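Local coordinates for DUF2666 domain-containing protein (Pyrococcus furiosus, PDB 3V68) that is a DUF2666-family protein of unknown precise function that probably binds double-stranded DNA, at residues A[2-16]-A[128-142]. Sequence-based numbering, arbitrary orientation.
Sequences IERILEFTAKHEEWI and IQPRYEEDHINFTAR
K11 and D135 close one end of this antiparallel pairing with a salt bridge, NZ to OD1 at 2.8 Å. The lysine chain runs extended from CB to CE and bends only at its last torsion (chi4 -76°), which also lets NZ donate to E133 O at 2.9 Å; OD1, met on its anti side, accepts a second hydrogen bond from a water that bridges to E13 O. A methionine in place of K11 would probably leave the D135 carboxylate without its charge partner and the loop at E133 less firmly tied to the strand.

Further along, H136 shows how one imidazole can link a loop to a strand: ND1 donates in the ring plane to E134 O, while NE2 and T9 OG1 share a hydrogen bond of 2.8 Å at the ring edge. Y132 CB covers one ring face and the backbone N of K11 the other.

The backbones belong to strands 5-12 and 136-143, the central pair of a four-stranded antiparallel sheet in which each family repeat supplies one hairpin, so this seam joins the two halves of the chain. On one face L6, F8, I137 and F139 pack against helices 26-43 and 160-181; F8 CE1 lies 4.1 Å from I137 CG2, the two side chains running alongside each other.

On the other face the buried E7 carboxylate is shared. OE2 forms a 2.7 Å salt bridge with R131 NH2, carboxylate and guanidinium planes 80° apart, with OE1 over the guanidinium face. OE1 in turn accepts N138 ND2 at 2.8 Å, and T140 OG1 donates to N138 OD1, which fixes the amide's flip. Beyond it, T140 CG2 rests 3.7 Å from I5 CG2.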
# COMPACT_ATOMS: atom_id res chain seq x y z
N ILE A 2 6.09 -11.73 -23.88
CA ILE A 2 6.88 -12.76 -23.14
C ILE A 2 5.98 -13.91 -22.69
O ILE A 2 4.76 -13.74 -22.59
CB ILE A 2 7.65 -12.15 -21.93
CG1 ILE A 2 6.69 -11.47 -20.95
CG2 ILE A 2 8.73 -11.17 -22.43
CD1 ILE A 2 7.32 -11.03 -19.64
N GLU A 3 6.57 -15.07 -22.42
CA GLU A 3 5.80 -16.24 -21.99
C GLU A 3 5.40 -16.16 -20.52
O GLU A 3 5.88 -15.29 -19.78
CB GLU A 3 6.56 -17.55 -22.28
CG GLU A 3 6.80 -17.84 -23.77
CD GLU A 3 5.52 -17.85 -24.62
OE1 GLU A 3 4.46 -18.30 -24.13
OE2 GLU A 3 5.59 -17.41 -25.79
N ARG A 4 4.51 -17.06 -20.12
CA ARG A 4 3.96 -17.09 -18.76
C ARG A 4 5.02 -17.00 -17.67
O ARG A 4 5.98 -17.78 -17.65
CB ARG A 4 3.11 -18.35 -18.56
CG ARG A 4 2.51 -18.48 -17.16
CD ARG A 4 1.66 -19.72 -17.06
NE ARG A 4 0.43 -19.58 -17.84
CZ ARG A 4 -0.50 -20.52 -17.96
NH1 ARG A 4 -0.36 -21.70 -17.37
NH2 ARG A 4 -1.59 -20.28 -18.69
N ILE A 5 4.82 -16.05 -16.76
CA ILE A 5 5.76 -15.79 -15.68
C ILE A 5 5.05 -14.96 -14.61
O ILE A 5 4.20 -14.13 -14.91
CB ILE A 5 7.03 -15.05 -16.20
CG1 ILE A 5 8.11 -14.99 -15.12
CG2 ILE A 5 6.68 -13.66 -16.75
CD1 ILE A 5 9.47 -14.50 -15.60
N LEU A 6 5.40 -15.22 -13.35
CA LEU A 6 4.92 -14.39 -12.26
C LEU A 6 6.00 -14.37 -11.20
O LEU A 6 6.17 -15.35 -10.48
CB LEU A 6 3.61 -14.92 -11.70
CG LEU A 6 2.83 -14.05 -10.71
CD1 LEU A 6 2.67 -12.62 -11.23
CD2 LEU A 6 1.47 -14.67 -10.43
N GLU A 7 6.73 -13.27 -11.12
CA GLU A 7 7.88 -13.20 -10.22
C GLU A 7 8.11 -11.82 -9.63
O GLU A 7 7.81 -10.79 -10.25
CB GLU A 7 9.15 -13.71 -10.91
CG GLU A 7 9.63 -12.88 -12.09
CD GLU A 7 11.02 -13.27 -12.55
OE1 GLU A 7 11.84 -12.36 -12.78
OE2 GLU A 7 11.30 -14.49 -12.67
N PHE A 8 8.65 -11.83 -8.42
CA PHE A 8 9.13 -10.63 -7.76
C PHE A 8 10.49 -10.91 -7.15
O PHE A 8 10.65 -11.86 -6.39
CB PHE A 8 8.16 -10.17 -6.66
CG PHE A 8 8.66 -8.99 -5.88
CD1 PHE A 8 8.62 -7.72 -6.43
CD2 PHE A 8 9.21 -9.17 -4.61
CE1 PHE A 8 9.11 -6.62 -5.72
CE2 PHE A 8 9.70 -8.07 -3.89
CZ PHE A 8 9.65 -6.80 -4.45
N THR A 9 11.47 -10.08 -7.49
CA THR A 9 12.75 -10.11 -6.78
C THR A 9 13.18 -8.69 -6.45
O THR A 9 12.82 -7.74 -7.15
CB THR A 9 13.90 -10.83 -7.56
OG1 THR A 9 14.25 -10.09 -8.74
CG2 THR A 9 13.52 -12.26 -7.95
N ALA A 10 13.92 -8.55 -5.36
CA ALA A 10 14.48 -7.27 -4.95
C ALA A 10 15.87 -7.52 -4.40
O ALA A 10 16.11 -8.50 -3.71
CB ALA A 10 13.61 -6.60 -3.90
N LYS A 11 16.79 -6.62 -4.74
CA LYS A 11 18.15 -6.66 -4.23
C LYS A 11 18.62 -5.22 -4.07
O LYS A 11 18.79 -4.50 -5.05
CB LYS A 11 19.06 -7.43 -5.20
CG LYS A 11 20.53 -7.44 -4.81
CD LYS A 11 21.34 -8.30 -5.77
CE LYS A 11 22.83 -8.18 -5.49
NZ LYS A 11 23.40 -6.89 -6.00
N HIS A 12 18.79 -4.79 -2.82
CA HIS A 12 19.29 -3.45 -2.54
C HIS A 12 19.87 -3.40 -1.14
O HIS A 12 19.17 -3.66 -0.16
CB HIS A 12 18.19 -2.39 -2.71
CG HIS A 12 18.70 -0.99 -2.63
ND1 HIS A 12 18.02 0.02 -1.98
CD2 HIS A 12 19.84 -0.42 -3.10
CE1 HIS A 12 18.70 1.14 -2.06
NE2 HIS A 12 19.81 0.90 -2.73
N GLU A 13 21.16 -3.06 -1.05
CA GLU A 13 21.92 -3.18 0.20
C GLU A 13 21.76 -4.61 0.74
O GLU A 13 22.09 -5.57 0.03
CB GLU A 13 21.49 -2.12 1.23
CG GLU A 13 21.41 -0.68 0.71
CD GLU A 13 22.77 -0.04 0.48
OE1 GLU A 13 23.68 -0.24 1.31
OE2 GLU A 13 22.92 0.68 -0.54
N GLU A 14 21.24 -4.75 1.95
CA GLU A 14 21.07 -6.06 2.58
C GLU A 14 19.68 -6.69 2.37
O GLU A 14 19.43 -7.81 2.81
CB GLU A 14 21.42 -6.00 4.07
CG GLU A 14 22.92 -6.01 4.34
CD GLU A 14 23.26 -6.02 5.83
OE1 GLU A 14 22.93 -5.04 6.53
OE2 GLU A 14 23.86 -7.02 6.29
N TRP A 15 18.80 -5.96 1.69
CA TRP A 15 17.48 -6.49 1.34
C TRP A 15 17.57 -7.30 0.05
O TRP A 15 17.75 -6.75 -1.03
CB TRP A 15 16.45 -5.35 1.21
CG TRP A 15 15.05 -5.80 0.86
CD1 TRP A 15 14.40 -6.91 1.34
CD2 TRP A 15 14.14 -5.14 -0.03
NE1 TRP A 15 13.14 -6.98 0.79
CE2 TRP A 15 12.95 -5.92 -0.05
CE3 TRP A 15 14.20 -3.98 -0.81
CZ2 TRP A 15 11.84 -5.56 -0.82
CZ3 TRP A 15 13.10 -3.63 -1.58
CH2 TRP A 15 11.93 -4.42 -1.58
N ILE A 16 17.47 -8.62 0.19
CA ILE A 16 17.55 -9.54 -0.95
C ILE A 16 16.49 -10.63 -0.81
O ILE A 16 16.62 -11.55 0.01
CB ILE A 16 18.97 -10.17 -1.13
CG1 ILE A 16 20.06 -9.09 -1.13
CG2 ILE A 16 19.03 -10.99 -2.41
CD1 ILE A 16 21.46 -9.60 -0.82
N ILE A 128 13.49 -18.08 -5.38
CA ILE A 128 14.31 -18.06 -6.57
C ILE A 128 15.42 -17.05 -6.33
O ILE A 128 15.29 -16.18 -5.46
CB ILE A 128 13.48 -17.65 -7.83
CG1 ILE A 128 12.77 -16.31 -7.61
CG2 ILE A 128 12.49 -18.76 -8.18
CD1 ILE A 128 12.17 -15.70 -8.87
N GLN A 129 16.52 -17.18 -7.07
CA GLN A 129 17.60 -16.21 -6.98
C GLN A 129 17.19 -14.93 -7.70
O GLN A 129 16.30 -14.96 -8.55
CB GLN A 129 18.91 -16.79 -7.53
CG GLN A 129 18.93 -17.08 -9.03
CD GLN A 129 20.35 -17.28 -9.56
OE1 GLN A 129 20.65 -18.29 -10.20
NE2 GLN A 129 21.23 -16.32 -9.27
N PRO A 130 17.82 -13.78 -7.35
CA PRO A 130 17.48 -12.53 -8.02
C PRO A 130 17.73 -12.61 -9.53
O PRO A 130 18.73 -13.20 -9.96
CB PRO A 130 18.42 -11.51 -7.37
CG PRO A 130 18.74 -12.09 -6.04
CD PRO A 130 18.81 -13.57 -6.28
N ARG A 131 16.83 -12.03 -10.32
CA ARG A 131 16.90 -12.09 -11.78
C ARG A 131 18.09 -11.30 -12.35
O ARG A 131 18.57 -11.58 -13.45
CB ARG A 131 15.58 -11.61 -12.40
CG ARG A 131 15.46 -11.70 -13.93
CD ARG A 131 15.80 -13.09 -14.48
NE ARG A 131 14.81 -14.11 -14.13
CZ ARG A 131 13.82 -14.50 -14.93
NH1 ARG A 131 13.67 -13.97 -16.14
NH2 ARG A 131 12.97 -15.44 -14.52
N TYR A 132 18.57 -10.32 -11.58
CA TYR A 132 19.68 -9.47 -12.01
C TYR A 132 20.79 -9.48 -10.96
O TYR A 132 20.53 -9.57 -9.76
CB TYR A 132 19.20 -8.04 -12.26
CG TYR A 132 18.09 -7.97 -13.28
CD1 TYR A 132 18.38 -7.87 -14.64
CD2 TYR A 132 16.74 -8.00 -12.89
CE1 TYR A 132 17.36 -7.81 -15.59
CE2 TYR A 132 15.72 -7.94 -13.84
CZ TYR A 132 16.04 -7.84 -15.18
OH TYR A 132 15.03 -7.78 -16.12
N GLU A 133 22.03 -9.39 -11.43
CA GLU A 133 23.20 -9.38 -10.54
C GLU A 133 23.35 -8.04 -9.82
O GLU A 133 23.78 -8.00 -8.67
CB GLU A 133 24.47 -9.71 -11.32
CG GLU A 133 24.51 -11.14 -11.85
CD GLU A 133 25.87 -11.52 -12.40
OE1 GLU A 133 25.94 -11.91 -13.59
OE2 GLU A 133 26.87 -11.41 -11.66
N GLU A 134 23.01 -6.96 -10.51
CA GLU A 134 23.04 -5.64 -9.91
C GLU A 134 21.84 -5.45 -9.00
O GLU A 134 20.84 -6.16 -9.12
CB GLU A 134 23.07 -4.54 -10.99
CG GLU A 134 22.15 -4.79 -12.18
CD GLU A 134 22.80 -5.63 -13.27
OE1 GLU A 134 23.90 -5.26 -13.73
OE2 GLU A 134 22.20 -6.65 -13.67
N ASP A 135 21.96 -4.49 -8.07
CA ASP A 135 20.84 -4.07 -7.25
C ASP A 135 19.67 -3.69 -8.15
O ASP A 135 19.86 -3.09 -9.20
CB ASP A 135 21.24 -2.88 -6.36
CG ASP A 135 22.04 -3.28 -5.14
OD1 ASP A 135 22.32 -4.49 -4.95
OD2 ASP A 135 22.40 -2.38 -4.35
N HIS A 136 18.46 -4.05 -7.73
CA HIS A 136 17.28 -3.89 -8.58
C HIS A 136 15.98 -4.13 -7.82
O HIS A 136 15.97 -4.70 -6.73
CB HIS A 136 17.32 -4.87 -9.75
CG HIS A 136 17.13 -6.30 -9.33
ND1 HIS A 136 18.16 -7.07 -8.84
CD2 HIS A 136 16.02 -7.07 -9.28
CE1 HIS A 136 17.69 -8.27 -8.53
NE2 HIS A 136 16.39 -8.29 -8.78
N ILE A 137 14.88 -3.69 -8.43
CA ILE A 137 13.54 -4.13 -8.09
C ILE A 137 12.97 -4.75 -9.36
O ILE A 137 13.12 -4.19 -10.45
CB ILE A 137 12.63 -2.95 -7.67
CG1 ILE A 137 13.30 -2.06 -6.60
CG2 ILE A 137 11.24 -3.46 -7.23
CD1 ILE A 137 13.54 -2.72 -5.26
N ASN A 138 12.33 -5.91 -9.24
CA ASN A 138 11.76 -6.60 -10.40
C ASN A 138 10.42 -7.26 -10.12
O ASN A 138 10.35 -8.25 -9.39
CB ASN A 138 12.77 -7.62 -10.96
CG ASN A 138 12.14 -8.61 -11.92
OD1 ASN A 138 11.32 -8.24 -12.76
ND2 ASN A 138 12.52 -9.88 -11.79
N PHE A 139 9.35 -6.69 -10.68
CA PHE A 139 8.05 -7.34 -10.73
C PHE A 139 7.71 -7.63 -12.19
O PHE A 139 7.54 -6.70 -12.98
CB PHE A 139 6.95 -6.47 -10.11
CG PHE A 139 5.58 -7.12 -10.11
CD1 PHE A 139 5.17 -7.91 -9.05
CD2 PHE A 139 4.71 -6.95 -11.19
CE1 PHE A 139 3.91 -8.51 -9.04
CE2 PHE A 139 3.45 -7.55 -11.20
CZ PHE A 139 3.05 -8.34 -10.11
N THR A 140 7.61 -8.91 -12.53
CA THR A 140 7.31 -9.31 -13.89
C THR A 140 6.15 -10.29 -13.88
O THR A 140 6.19 -11.30 -13.18
CB THR A 140 8.55 -9.93 -14.59
OG1 THR A 140 9.59 -8.96 -14.67
CG2 THR A 140 8.21 -10.42 -15.99
N ALA A 141 5.11 -9.96 -14.64
CA ALA A 141 3.92 -10.78 -14.73
C ALA A 141 3.46 -10.93 -16.16
O ALA A 141 3.28 -9.94 -16.87
CB ALA A 141 2.80 -10.18 -13.88
N ARG A 142 3.29 -12.18 -16.59
CA ARG A 142 2.55 -12.47 -17.81
C ARG A 142 1.68 -13.70 -17.58
O ARG A 142 2.18 -14.79 -17.31
CB ARG A 142 3.48 -12.67 -19.01
CG ARG A 142 2.75 -12.56 -20.36
CD ARG A 142 2.11 -13.88 -20.79
NE ARG A 142 1.16 -13.70 -21.89
CZ ARG A 142 0.75 -14.67 -22.70
NH1 ARG A 142 1.20 -15.92 -22.56
NH2 ARG A 142 -0.12 -14.40 -23.66
O HOH W 1 23.01 -5.57 -2.57